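Local coordinates for agrin (Gallus gallus, PDB 1PZ7), which organises acetylcholine receptor clusters at the nerve-muscle synapse, its activity modulated by alternative splicing and by calcium binding to a laminin G domain, at the calcium ion site. Residues are numbered along the deposited sequence; one frame, centred on the assembly and turned at random.

The calcium ion site. Residues 48, 76, 93-94, 141, 143-145. With CA (calcium ion), chain B.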
loop_
_atom_site.group_PDB
_atom_site.type_symbol
_atom_site.label_atom_id
_atom_site.label_comp_id
_atom_site.label_asym_id
_atom_site.label_seq_id
_atom_site.Cartn_x
_atom_site.Cartn_y
_atom_site.Cartn_z
ATOM N N GLN A 48 -8.523 -5.953 -12.675
ATOM C CA GLN A 48 -8.319 -7.384 -12.590
ATOM C C GLN A 48 -7.157 -7.707 -11.665
ATOM O O GLN A 48 -7.133 -8.762 -11.038
ATOM C CB GLN A 48 -8.009 -7.938 -13.978
ATOM C CG GLN A 48 -9.135 -7.762 -14.970
ATOM C CD GLN A 48 -10.330 -8.626 -14.635
ATOM O OE1 GLN A 48 -11.468 -8.260 -14.926
ATOM N NE2 GLN A 48 -10.078 -9.773 -14.018
ATOM N N ASP A 76 -14.163 -0.849 -2.267
ATOM C CA ASP A 76 -13.187 -1.918 -2.347
ATOM C C ASP A 76 -11.856 -1.310 -1.956
ATOM O O ASP A 76 -11.675 -0.096 -2.022
ATOM C CB ASP A 76 -13.040 -2.430 -3.779
ATOM C CG ASP A 76 -14.237 -3.204 -4.262
ATOM O OD1 ASP A 76 -14.228 -3.585 -5.453
ATOM O OD2 ASP A 76 -15.216 -3.491 -3.541
ATOM N N LEU A 93 -12.854 -7.133 -2.307
ATOM C CA LEU A 93 -13.279 -6.832 -3.669
ATOM C C LEU A 93 -14.799 -6.809 -3.779
ATOM O O LEU A 93 -15.343 -6.616 -4.868
ATOM C CB LEU A 93 -12.732 -7.902 -4.621
ATOM C CG LEU A 93 -11.234 -8.202 -4.536
ATOM C CD1 LEU A 93 -10.855 -9.306 -5.513
ATOM C CD2 LEU A 93 -10.415 -6.956 -4.823
ATOM N N GLY A 94 -15.478 -7.002 -2.652
ATOM C CA GLY A 94 -16.928 -7.042 -2.623
ATOM C C GLY A 94 -17.509 -8.367 -2.146
ATOM O O GLY A 94 -18.729 -8.538 -2.156
ATOM N N ALA A 141 -16.542 -11.858 -6.049
ATOM C CA ALA A 141 -15.898 -10.715 -6.693
ATOM C C ALA A 141 -14.426 -10.987 -7.015
ATOM O O ALA A 141 -13.716 -11.618 -6.230
ATOM C CB ALA A 141 -16.027 -9.482 -5.810
ATOM N N GLN A 143 -12.720 -8.320 -9.059
ATOM C CA GLN A 143 -12.224 -7.038 -9.531
ATOM C C GLN A 143 -12.253 -5.990 -8.433
ATOM O O GLN A 143 -13.166 -5.962 -7.610
ATOM C CB GLN A 143 -13.068 -6.574 -10.721
ATOM C CG GLN A 143 -12.978 -7.518 -11.921
ATOM C CD GLN A 143 -14.203 -7.485 -12.814
ATOM O OE1 GLN A 143 -15.119 -6.691 -12.605
ATOM N NE2 GLN A 143 -14.219 -8.353 -13.821
ATOM N N LEU A 144 -11.237 -5.140 -8.417
ATOM C CA LEU A 144 -11.168 -4.059 -7.454
ATOM C C LEU A 144 -11.717 -2.817 -8.129
ATOM O O LEU A 144 -11.109 -2.280 -9.053
ATOM C CB LEU A 144 -9.733 -3.849 -6.981
ATOM C CG LEU A 144 -9.629 -3.172 -5.613
ATOM C CD1 LEU A 144 -8.269 -3.439 -4.982
ATOM C CD2 LEU A 144 -9.908 -1.681 -5.709
ATOM N N ASP A 145 -12.892 -2.394 -7.686
ATOM C CA ASP A 145 -13.550 -1.227 -8.244
ATOM C C ASP A 145 -13.028 0.019 -7.556
ATOM O O ASP A 145 -13.228 0.213 -6.361
ATOM C CB ASP A 145 -15.059 -1.350 -8.082
ATOM C CG ASP A 145 -15.600 -2.592 -8.733
ATOM O OD1 ASP A 145 -15.407 -2.753 -9.955
ATOM O OD2 ASP A 145 -16.205 -3.476 -8.094
HETATM CA CA CA B . -15.208 -5.261 -6.737
HETATM O O HOH W 1 -17.287 -4.263 -5.161
HETATM O O HOH W 2 -16.604 -6.563 -8.185
#
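Two carboxylates meet the calcium ion in different ways. The metal stays near the plane of the Asp76 carboxylate, but it lies over one face of the Asp145 carboxylate, well off that plane. Each acid binds through one oxygen: Asp76 OD1 stands 2.3 Å from CA and Asp145 OD2 2.5 Å, while the second oxygens turn away, with Asp145 OD1 as far as 4.1 Å from CA. Both side chains leave the backbone with CG anti to the carbonyl carbon and beside N. They part at the next torsion: Asp76 runs out extended, OD1 anti to its alpha carbon, whereas Asp145 is twisted there by -58°.

Backbone carbonyls supply the next two ligands, Leu93 O and Gln143 O, and with two waters the ligands seen make a distorted six-coordinate shell. Asp76 OD1 faces water 2 across the ion at 166°, and Gln143 O lies roughly opposite water 1. The Leu93 O to Asp145 OD2 axis is visibly bent, at 148°. Water 1 is the long ligand, 2.8 Å from CA, and is tethered to the non-binding Asp76 OD2 at 2.7 Å, so this carboxylate serves the metal both directly and through water.

Asp76 OD1 also accepts a nearly straight hydrogen bond from the backbone N of Asp145 (2.9 Å), using its anti lone pair. Two grips on one oxygen should fix the rotation of the carboxylate, and the ion would be expected to keep both acids ionised. Gln143 binds through its main chain; its side chain reaches away to Gln48, where NE2 makes a weak bond to OE1.

Asp76 just precedes strand 77-83, Leu93 just follows strand 86-92, Gln143 just precedes strand 144-146 and Asp145 lies within it. The ion thus ties together loops and a strand start at one rim of the laminin G beta-sandwich, a calcium site that modulates agrin function, probably by ordering this rim for partner binding.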